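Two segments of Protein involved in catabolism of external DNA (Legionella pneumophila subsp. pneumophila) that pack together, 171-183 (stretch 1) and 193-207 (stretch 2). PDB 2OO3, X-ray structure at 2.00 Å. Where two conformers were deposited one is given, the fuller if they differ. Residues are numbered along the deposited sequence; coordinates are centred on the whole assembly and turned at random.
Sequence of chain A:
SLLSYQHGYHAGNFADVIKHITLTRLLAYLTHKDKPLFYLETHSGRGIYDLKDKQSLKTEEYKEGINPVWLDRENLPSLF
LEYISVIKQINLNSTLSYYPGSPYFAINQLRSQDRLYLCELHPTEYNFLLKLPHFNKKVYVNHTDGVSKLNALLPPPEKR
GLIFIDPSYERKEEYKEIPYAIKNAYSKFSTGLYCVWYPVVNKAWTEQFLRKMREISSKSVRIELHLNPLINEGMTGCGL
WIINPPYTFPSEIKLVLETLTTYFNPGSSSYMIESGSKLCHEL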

ATOM      1  N   ARG A 171      13.364  10.827   6.033  1.00 14.30           N
ATOM      2  CA  ARG A 171      13.574  12.283   6.165  1.00 14.44           C
ATOM      3  C   ARG A 171      12.253  12.974   6.511  1.00 13.86           C
ATOM      4  O   ARG A 171      11.207  12.695   5.916  1.00 11.90           O
ATOM      5  CB  ARG A 171      14.183  12.913   4.907  1.00 14.25           C
ATOM      6  CG  ARG A 171      15.556  12.297   4.469  1.00 16.00           C
ATOM      7  CD  ARG A 171      16.063  12.855   3.133  1.00 17.20           C
ATOM      8  NE  ARG A 171      15.223  12.444   2.000  1.00 21.72           N
ATOM      9  CZ  ARG A 171      14.332  13.232   1.394  1.00 21.56           C
ATOM     10  NH1 ARG A 171      14.165  14.492   1.792  1.00 21.36           N
ATOM     11  NH2 ARG A 171      13.609  12.755   0.392  1.00 20.34           N
ATOM     12  N   LYS A 172      12.319  13.887   7.471  1.00 12.73           N
ATOM     13  CA  LYS A 172      11.183  14.688   7.890  1.00 13.19           C
ATOM     14  C   LYS A 172      10.602  15.399   6.668  1.00 12.93           C
ATOM     15  O   LYS A 172       9.378  15.551   6.532  1.00 12.31           O
ATOM     16  CB  LYS A 172      11.695  15.721   8.902  1.00 14.00           C
ATOM     17  CG  LYS A 172      10.707  16.671   9.465  1.00 15.98           C
ATOM     18  CD  LYS A 172      11.537  17.642  10.281  1.00 19.58           C
ATOM     19  CE  LYS A 172      10.943  18.987  10.402  1.00 19.85           C
ATOM     20  NZ  LYS A 172      11.619  19.703  11.527  1.00 18.28           N
ATOM     21  N   GLU A 173      11.479  15.817   5.760  1.00 12.83           N
ATOM     22  CA  GLU A 173      11.012  16.597   4.608  1.00 13.72           C
ATOM     23  C   GLU A 173      10.074  15.800   3.689  1.00 12.43           C
ATOM     24  O   GLU A 173       9.312  16.389   2.937  1.00 12.78           O
ATOM     25  CB  GLU A 173      12.201  17.180   3.835  1.00 14.70           C
ATOM     26  CG  GLU A 173      13.022  18.254   4.636  1.00 20.01           C
ATOM     27  CD  GLU A 173      13.900  17.692   5.803  1.00 25.31           C
ATOM     28  OE1 GLU A 173      14.313  16.498   5.756  1.00 23.53           O
ATOM     29  OE2 GLU A 173      14.185  18.482   6.762  1.00 28.04           O
ATOM     30  N   GLU A 174      10.123  14.467   3.764  1.00 11.76           N
ATOM     31  CA  GLU A 174       9.210  13.609   2.977  1.00 11.76           C
ATOM     32  C   GLU A 174       7.735  13.903   3.254  1.00 11.13           C
ATOM     33  O   GLU A 174       6.866  13.704   2.383  1.00 10.63           O
ATOM     34  CB  GLU A 174       9.521  12.138   3.221  1.00 11.02           C
ATOM     35  CG  GLU A 174      10.903  11.737   2.672  1.00 14.21           C
ATOM     36  CD  GLU A 174      11.187  10.242   2.821  1.00 14.02           C
ATOM     37  OE1 GLU A 174      10.364   9.434   2.321  1.00 15.27           O
ATOM     38  OE2 GLU A 174      12.226   9.884   3.446  1.00 15.58           O
ATOM     39  N   TYR A 175       7.443  14.384   4.467  1.00 10.59           N
ATOM     40  CA  TYR A 175       6.058  14.664   4.853  1.00 10.20           C
ATOM     41  C   TYR A 175       5.494  15.888   4.124  1.00 10.11           C
ATOM     42  O   TYR A 175       4.285  16.094   4.095  1.00  9.79           O
ATOM     43  CB  TYR A 175       5.964  14.906   6.354  1.00  9.91           C
ATOM     44  CG  TYR A 175       6.086  13.681   7.227  1.00  7.97           C
ATOM     45  CD1 TYR A 175       4.954  12.928   7.568  1.00 10.23           C
ATOM     46  CD2 TYR A 175       7.305  13.315   7.753  1.00  7.58           C
ATOM     47  CE1 TYR A 175       5.059  11.812   8.425  1.00  9.19           C
ATOM     48  CE2 TYR A 175       7.434  12.190   8.580  1.00 11.22           C
ATOM     49  CZ  TYR A 175       6.316  11.458   8.927  1.00  9.83           C
ATOM     50  OH  TYR A 175       6.477  10.371   9.762  1.00  8.37           O
ATOM     51  N   LYS A 176       6.374  16.723   3.577  1.00 11.13           N
ATOM     52  CA  LYS A 176       5.933  17.803   2.677  1.00 11.97           C
ATOM     53  C   LYS A 176       6.233  17.541   1.206  1.00 11.64           C
ATOM     54  O   LYS A 176       5.457  17.978   0.344  1.00 11.55           O
ATOM     55  CB  LYS A 176       6.459  19.180   3.108  1.00 13.46           C
ATOM     56  CG  LYS A 176       7.905  19.289   3.240  1.00 18.03           C
ATOM     57  CD  LYS A 176       8.311  20.771   3.230  1.00 25.90           C
ATOM     58  CE  LYS A 176       9.814  20.910   2.956  1.00 28.81           C
ATOM     59  NZ  LYS A 176      10.559  20.681   4.228  1.00 31.55           N
ATOM     60  N   GLU A 177       7.323  16.820   0.910  1.00 11.13           N
ATOM     61  CA  GLU A 177       7.617  16.469  -0.495  1.00 11.13           C
ATOM     62  C   GLU A 177       6.488  15.642  -1.127  1.00  9.97           C
ATOM     63  O   GLU A 177       6.101  15.851  -2.266  1.00  9.01           O
ATOM     64  CB  GLU A 177       8.908  15.684  -0.582  1.00 11.68           C
ATOM     65  CG  GLU A 177      10.133  16.533  -0.274  1.00 15.92           C
ATOM     66  CD  GLU A 177      11.397  15.727  -0.079  1.00 19.04           C
ATOM     67  OE1 GLU A 177      11.335  14.477  -0.122  1.00 20.40           O
ATOM     68  OE2 GLU A 177      12.467  16.355   0.107  1.00 21.42           O
ATOM     69  N   ILE A 178       5.988  14.676  -0.367  1.00  9.11           N
ATOM     70  CA  ILE A 178       5.028  13.706  -0.887  1.00  7.99           C
ATOM     71  C   ILE A 178       3.707  14.355  -1.280  1.00  7.53           C
ATOM     72  O   ILE A 178       3.294  14.201  -2.423  1.00  7.77           O
ATOM     73  CB  ILE A 178       4.857  12.485   0.089  1.00  8.22           C
ATOM     74  CG1 ILE A 178       6.146  11.650   0.076  1.00  9.05           C
ATOM     75  CG2 ILE A 178       3.630  11.659  -0.257  1.00  6.30           C
ATOM     76  CD1 ILE A 178       6.538  11.053  -1.287  1.00 10.52           C
ATOM     77  N   PRO A 179       3.052  15.101  -0.366  1.00  6.74           N
ATOM     78  CA  PRO A 179       1.811  15.728  -0.825  1.00  7.42           C
ATOM     79  C   PRO A 179       2.023  16.739  -1.946  1.00  7.82           C
ATOM     80  O   PRO A 179       1.127  16.922  -2.747  1.00  7.83           O
ATOM     81  CB  PRO A 179       1.303  16.456   0.415  1.00  7.14           C
ATOM     82  CG  PRO A 179       1.901  15.668   1.585  1.00  7.04           C
ATOM     83  CD  PRO A 179       3.296  15.369   1.059  1.00  7.67           C
ATOM     84  N   TYR A 180       3.179  17.406  -1.961  1.00  9.48           N
ATOM     85  CA  TYR A 180       3.526  18.333  -3.039  1.00 10.86           C
ATOM     86  C   TYR A 180       3.537  17.589  -4.389  1.00 10.10           C
ATOM     87  O   TYR A 180       2.910  18.029  -5.339  1.00  9.97           O
ATOM     88  CB  TYR A 180       4.894  18.968  -2.803  1.00 13.00           C
ATOM     89  CG  TYR A 180       5.245  20.061  -3.809  1.00 15.61           C
ATOM     90  CD1 TYR A 180       4.690  21.319  -3.693  1.00 18.98           C
ATOM     91  CD2 TYR A 180       6.125  19.823  -4.865  1.00 19.39           C
ATOM     92  CE1 TYR A 180       4.998  22.332  -4.587  1.00 21.08           C
ATOM     93  CE2 TYR A 180       6.446  20.843  -5.784  1.00 22.52           C
ATOM     94  CZ  TYR A 180       5.874  22.097  -5.622  1.00 20.61           C
ATOM     95  OH  TYR A 180       6.156  23.149  -6.505  1.00 24.07           O
ATOM     96  N   ALA A 181       4.245  16.465  -4.444  1.00  9.10           N
ATOM     97  CA  ALA A 181       4.298  15.655  -5.650  1.00  9.35           C
ATOM     98  C   ALA A 181       2.911  15.109  -6.070  1.00  9.43           C
ATOM     99  O   ALA A 181       2.572  15.109  -7.261  1.00  9.71           O
ATOM    100  CB  ALA A 181       5.290  14.509  -5.470  1.00  9.10           C
ATOM    101  N   ILE A 182       2.135  14.603  -5.114  1.00  8.99           N
ATOM    102  CA  ILE A 182       0.766  14.142  -5.438  1.00  8.57           C
ATOM    103  C   ILE A 182      -0.108  15.290  -5.931  1.00 10.20           C
ATOM    104  O   ILE A 182      -0.849  15.125  -6.892  1.00 10.46           O
ATOM    105  CB  ILE A 182       0.093  13.416  -4.254  1.00  7.93           C
ATOM    106  CG1 ILE A 182       0.945  12.215  -3.822  1.00  5.92           C
ATOM    107  CG2 ILE A 182      -1.384  13.015  -4.588  1.00  7.07           C
ATOM    108  CD1 ILE A 182       0.560  11.609  -2.443  1.00  8.31           C
ATOM    109  N   LYS A 183      -0.022  16.466  -5.297  1.00 10.55           N
ATOM    110  CA  LYS A 183      -0.805  17.594  -5.775  1.00 10.52           C
ATOM    111  C   LYS A 183      -0.483  17.885  -7.242  1.00 10.36           C
ATOM    112  O   LYS A 183      -1.404  18.089  -8.055  1.00  9.91           O
ATOM    113  CB  LYS A 183      -0.580  18.849  -4.901  1.00 10.79           C
ATOM    114  CG  LYS A 183      -1.508  20.029  -5.301  1.00 12.33           C
ATOM    115  CD  LYS A 183      -1.359  21.190  -4.312  1.00 13.12           C
ATOM    116  CE  LYS A 183      -1.876  22.468  -4.888  1.00 18.25           C
ATOM    117  NZ  LYS A 183      -1.642  23.625  -3.927  1.00 23.43           N
ATOM    118  N   LEU A 193      -6.365   7.008  -9.502  1.00  8.17           N
ATOM    119  CA  LEU A 193      -6.598   6.517  -8.135  1.00  7.65           C
ATOM    120  C   LEU A 193      -5.245   6.609  -7.443  1.00  6.94           C
ATOM    121  O   LEU A 193      -4.307   5.909  -7.845  1.00  7.13           O
ATOM    122  CB  LEU A 193      -7.116   5.074  -8.162  1.00  7.16           C
ATOM    123  CG  LEU A 193      -7.859   4.592  -6.895  1.00 10.79           C
ATOM    124  CD1 LEU A 193      -8.455   3.213  -7.106  1.00 12.35           C
ATOM    125  CD2 LEU A 193      -6.970   4.592  -5.669  1.00 10.37           C
ATOM    126  N   TYR A 194      -5.120   7.531  -6.491  1.00  6.11           N
ATOM    127  CA  TYR A 194      -3.883   7.738  -5.728  1.00  6.41           C
ATOM    128  C   TYR A 194      -4.012   7.116  -4.321  1.00  6.42           C
ATOM    129  O   TYR A 194      -4.997   7.350  -3.627  1.00  7.48           O
ATOM    130  CB  TYR A 194      -3.575   9.247  -5.606  1.00  6.17           C
ATOM    131  CG  TYR A 194      -3.344   9.918  -6.962  1.00  7.02           C
ATOM    132  CD1 TYR A 194      -2.059  10.038  -7.499  1.00  5.88           C
ATOM    133  CD2 TYR A 194      -4.417  10.412  -7.721  1.00  9.34           C
ATOM    134  CE1 TYR A 194      -1.844  10.643  -8.747  1.00  6.55           C
ATOM    135  CE2 TYR A 194      -4.196  11.031  -8.997  1.00  6.11           C
ATOM    136  CZ  TYR A 194      -2.911  11.130  -9.484  1.00  7.27           C
ATOM    137  OH  TYR A 194      -2.686  11.721 -10.723  1.00  8.08           O
ATOM    138  N   CYS A 195      -3.037   6.307  -3.928  1.00  5.88           N
ATOM    139  CA  CYS A 195      -3.045   5.690  -2.618  1.00  6.14           C
ATOM    140  C   CYS A 195      -1.681   5.910  -1.972  1.00  6.61           C
ATOM    141  O   CYS A 195      -0.672   5.374  -2.427  1.00  6.26           O
ATOM    142  CB  CYS A 195      -3.306   4.194  -2.738  1.00  5.97           C
ATOM    143  SG  CYS A 195      -3.376   3.363  -1.156  1.00  7.24           S
ATOM    144  N   VAL A 196      -1.642   6.688  -0.899  1.00  5.99           N
ATOM    145  CA  VAL A 196      -0.359   6.940  -0.218  1.00  4.95           C
ATOM    146  C   VAL A 196      -0.440   6.438   1.233  1.00  5.82           C
ATOM    147  O   VAL A 196      -1.408   6.736   1.949  1.00  5.70           O
ATOM    148  CB  VAL A 196       0.055   8.434  -0.301  1.00  5.50           C
ATOM    149  CG1 VAL A 196      -1.015   9.345   0.289  1.00  5.44           C
ATOM    150  CG2 VAL A 196       1.444   8.703   0.357  1.00  5.14           C
ATOM    151  N   TRP A 197       0.555   5.637   1.614  1.00  5.74           N
ATOM    152  CA  TRP A 197       0.717   5.141   2.975  1.00  6.26           C
ATOM    153  C   TRP A 197       1.475   6.201   3.783  1.00  6.01           C
ATOM    154  O   TRP A 197       2.426   6.834   3.266  1.00  6.71           O
ATOM    155  CB  TRP A 197       1.523   3.817   2.955  1.00  6.30           C
ATOM    156  CG  TRP A 197       1.771   3.278   4.349  1.00  5.83           C
ATOM    157  CD1 TRP A 197       0.884   2.552   5.135  1.00  5.08           C
ATOM    158  CD2 TRP A 197       2.933   3.512   5.153  1.00  4.79           C
ATOM    159  NE1 TRP A 197       1.454   2.311   6.370  1.00  5.95           N
ATOM    160  CE2 TRP A 197       2.711   2.880   6.403  1.00  5.48           C
ATOM    161  CE3 TRP A 197       4.130   4.222   4.946  1.00  2.63           C
ATOM    162  CZ2 TRP A 197       3.646   2.932   7.439  1.00  6.63           C
ATOM    163  CZ3 TRP A 197       5.082   4.237   5.958  1.00  6.84           C
ATOM    164  CH2 TRP A 197       4.842   3.580   7.189  1.00  6.52           C
ATOM    165  N   TYR A 198       1.134   6.335   5.071  1.00  6.34           N
ATOM    166  CA  TYR A 198       1.890   7.210   5.973  1.00  5.19           C
ATOM    167  C   TYR A 198       1.928   6.616   7.380  1.00  6.38           C
ATOM    168  O   TYR A 198       0.994   5.884   7.769  1.00  6.27           O
ATOM    169  CB  TYR A 198       1.259   8.608   5.996  1.00  5.95           C
ATOM    170  CG  TYR A 198      -0.171   8.639   6.489  1.00  5.08           C
ATOM    171  CD1 TYR A 198      -0.461   8.810   7.841  1.00  5.64           C
ATOM    172  CD2 TYR A 198      -1.248   8.514   5.591  1.00  6.53           C
ATOM    173  CE1 TYR A 198      -1.794   8.851   8.301  1.00  6.33           C
ATOM    174  CE2 TYR A 198      -2.552   8.562   6.026  1.00  7.10           C
ATOM    175  CZ  TYR A 198      -2.823   8.723   7.379  1.00  6.78           C
ATOM    176  OH  TYR A 198      -4.129   8.758   7.787  1.00  6.79           O
ATOM    177  N   PRO A 199       3.007   6.893   8.140  1.00  6.40           N
ATOM    178  CA  PRO A 199       3.088   6.447   9.513  1.00  6.93           C
ATOM    179  C   PRO A 199       2.539   7.464  10.498  1.00  7.27           C
ATOM    180  O   PRO A 199       2.362   8.638  10.165  1.00  7.31           O
ATOM    181  CB  PRO A 199       4.607   6.318   9.744  1.00  7.34           C
ATOM    182  CG  PRO A 199       5.212   7.375   8.870  1.00  5.88           C
ATOM    183  CD  PRO A 199       4.243   7.588   7.715  1.00  6.81           C
ATOM    184  N   VAL A 200       2.279   6.984  11.715  1.00  8.28           N
ATOM    185  CA  VAL A 200       2.073   7.838  12.878  1.00  8.68           C
ATOM    186  C   VAL A 200       3.239   7.594  13.847  1.00  8.40           C
ATOM    187  O   VAL A 200       3.274   6.594  14.612  1.00  9.29           O
ATOM    188  CB  VAL A 200       0.702   7.581  13.564  1.00  8.79           C
ATOM    189  CG1 VAL A 200       0.513   8.589  14.737  1.00 11.00           C
ATOM    190  CG2 VAL A 200      -0.419   7.751  12.557  1.00  9.02           C
ATOM    191  N   VAL A 201       4.228   8.475  13.745  1.00  8.49           N
ATOM    192  CA  VAL A 201       5.419   8.433  14.585  0.50  8.90           C
ATOM    193  C   VAL A 201       5.470   9.735  15.408  1.00  8.97           C
ATOM    194  O   VAL A 201       5.748   9.727  16.610  1.00  8.38           O
ATOM    195  CB  VAL A 201       6.710   8.312  13.738  0.50  9.26           C
ATOM    196  CG1 VAL A 201       7.942   8.289  14.641  0.50  9.46           C
ATOM    197  CG2 VAL A 201       6.679   7.060  12.843  0.50  9.92           C
ATOM    198  N   ASN A 202       5.197  10.844  14.743  1.00  8.41           N
ATOM    199  CA  ASN A 202       5.107  12.132  15.423  1.00  9.21           C
ATOM    200  C   ASN A 202       3.796  12.748  14.941  1.00  9.22           C
ATOM    201  O   ASN A 202       3.667  13.131  13.769  1.00  8.38           O
ATOM    202  CB  ASN A 202       6.320  13.020  15.094  1.00  9.20           C
ATOM    203  CG  ASN A 202       6.298  14.330  15.861  1.00 12.51           C
ATOM    204  OD1 ASN A 202       5.228  14.840  16.177  1.00 15.94           O
ATOM    205  ND2 ASN A 202       7.478  14.870  16.180  1.00  8.60           N
ATOM    206  N   LYS A 203       2.805  12.804  15.830  1.00  9.37           N
ATOM    207  CA  LYS A 203       1.475  13.271  15.452  1.00 10.38           C
ATOM    208  C   LYS A 203       1.490  14.611  14.717  1.00  9.19           C
ATOM    209  O   LYS A 203       0.705  14.832  13.812  1.00  9.00           O
ATOM    210  CB  LYS A 203       0.552  13.413  16.678  1.00 12.33           C
ATOM    211  CG  LYS A 203      -0.835  13.955  16.262  1.00 16.03           C
ATOM    212  CD  LYS A 203      -1.963  12.978  16.617  1.00 23.22           C
ATOM    213  CE  LYS A 203      -3.304  13.320  15.912  1.00 22.86           C
ATOM    214  NZ  LYS A 203      -3.400  12.673  14.555  1.00 26.52           N
ATOM    215  N   ALA A 204       2.360  15.520  15.126  1.00  8.27           N
ATOM    216  CA  ALA A 204       2.380  16.843  14.542  1.00  7.66           C
ATOM    217  C   ALA A 204       2.791  16.777  13.064  1.00  7.02           C
ATOM    218  O   ALA A 204       2.227  17.457  12.211  1.00  7.75           O
ATOM    219  CB  ALA A 204       3.343  17.721  15.328  1.00  8.00           C
ATOM    220  N   TRP A 205       3.789  15.968  12.775  1.00  6.55           N
ATOM    221  CA  TRP A 205       4.261  15.818  11.412  1.00  6.91           C
ATOM    222  C   TRP A 205       3.168  15.183  10.565  1.00  6.46           C
ATOM    223  O   TRP A 205       2.911  15.634   9.474  1.00  5.73           O
ATOM    224  CB  TRP A 205       5.499  14.934  11.366  1.00  7.33           C
ATOM    225  CG  TRP A 205       6.746  15.526  12.008  1.00  9.71           C
ATOM    226  CD1 TRP A 205       6.891  16.785  12.567  1.00 10.40           C
ATOM    227  CD2 TRP A 205       8.019  14.896  12.112  1.00  9.82           C
ATOM    228  NE1 TRP A 205       8.192  16.957  13.007  1.00  8.99           N
ATOM    229  CE2 TRP A 205       8.895  15.811  12.752  1.00 10.17           C
ATOM    230  CE3 TRP A 205       8.519  13.644  11.710  1.00 12.59           C
ATOM    231  CZ2 TRP A 205      10.222  15.510  13.005  1.00 10.11           C
ATOM    232  CZ3 TRP A 205       9.847  13.347  11.960  1.00 11.30           C
ATOM    233  CH2 TRP A 205      10.687  14.287  12.604  1.00 12.64           C
ATOM    234  N   THR A 206       2.567  14.114  11.071  1.00  6.53           N
ATOM    235  CA  THR A 206       1.451  13.465  10.371  1.00  7.64           C
ATOM    236  C   THR A 206       0.263  14.424  10.109  1.00  7.31           C
ATOM    237  O   THR A 206      -0.288  14.447   9.006  1.00  6.55           O
ATOM    238  CB  THR A 206       1.020  12.178  11.102  1.00  7.42           C
ATOM    239  OG1 THR A 206       2.128  11.254  11.101  1.00  8.97           O
ATOM    240  CG2 THR A 206      -0.161  11.550  10.386  1.00  9.04           C
ATOM    241  N   GLU A 207      -0.087  15.260  11.093  1.00  7.80           N
ATOM    242  CA  GLU A 207      -1.180  16.207  10.913  1.00  7.91           C
ATOM    243  C   GLU A 207      -0.857  17.265   9.842  1.00  8.17           C
ATOM    244  O   GLU A 207      -1.761  17.728   9.127  1.00  8.01           O
ATOM    245  CB  GLU A 207      -1.559  16.887  12.238  1.00  9.16           C
ATOM    246  CG  GLU A 207      -2.306  15.979  13.256  1.00 12.33           C
ATOM    247  CD  GLU A 207      -3.647  15.444  12.706  1.00 17.93           C
ATOM    248  OE1 GLU A 207      -4.287  16.119  11.886  1.00 23.79           O
ATOM    249  OE2 GLU A 207      -4.053  14.328  13.055  1.00 23.36           O
TER
HETATM  250  O   HOH W   1       4.643  10.723  11.869  1.00  5.20           O

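The helix of the first stretch, 174-183, runs antiparallel to the strand that begins the second, at 178° between their directions and 11.0 Å between axes at closest approach. Side chains from both elements fill that gap. No direct hydrogen bond crosses between the stretches. The contact is mainly apolar, with one water joining both sides.

Tyr175 and Trp205 cover the most surface. Tyr175 CA and Trp205 CA lie 6.9 Å apart, and both CB atoms point toward the opposing stretch. Trp205 CB sits over one face of the Tyr175 ring, 4.1 Å from its centroid and almost on the ring normal, a CH-pi contact. The two rings meet obliquely, with planes at 59°, and Tyr175 CE2 comes within 3.6 Å of Trp205 CE3. Lys172 extends the cluster at the exposed end. Its aliphatic chain lies over the indole, with Lys172 CG 3.8 Å from the centroid of the Trp205 six-membered ring.

The phenol end of Tyr175 reaches toward Pro199 in the second stretch. Tyr175 OH is 3.4 Å from Pro199 CG, and it bonds to water 1 at 2.8 Å. This water accepts from Asn202 N at 2.9 Å and donates to Thr206 OG1 at 2.7 Å. Thr206 OG1 in turn donates to Pro199 O at 2.8 Å, tying the second helix back to the strand. Asn202 caps that helix: Ala204 N donates to Asn202 OD1 at 3.1 Å.

Farther along the first helix, Ile182 covers the next largest area on its side. Ile182 CD1 packs 3.9 Å from Val196 CB, and Ile182 CG2 lies 4.2 Å from Tyr194 CD1. One turn earlier, Ile178 CG2 meets Val196 CG2 at 3.7 Å. Tyr194 and Val196 alternate with Cys195, which points away, so the strand offers every second side chain here to the helix.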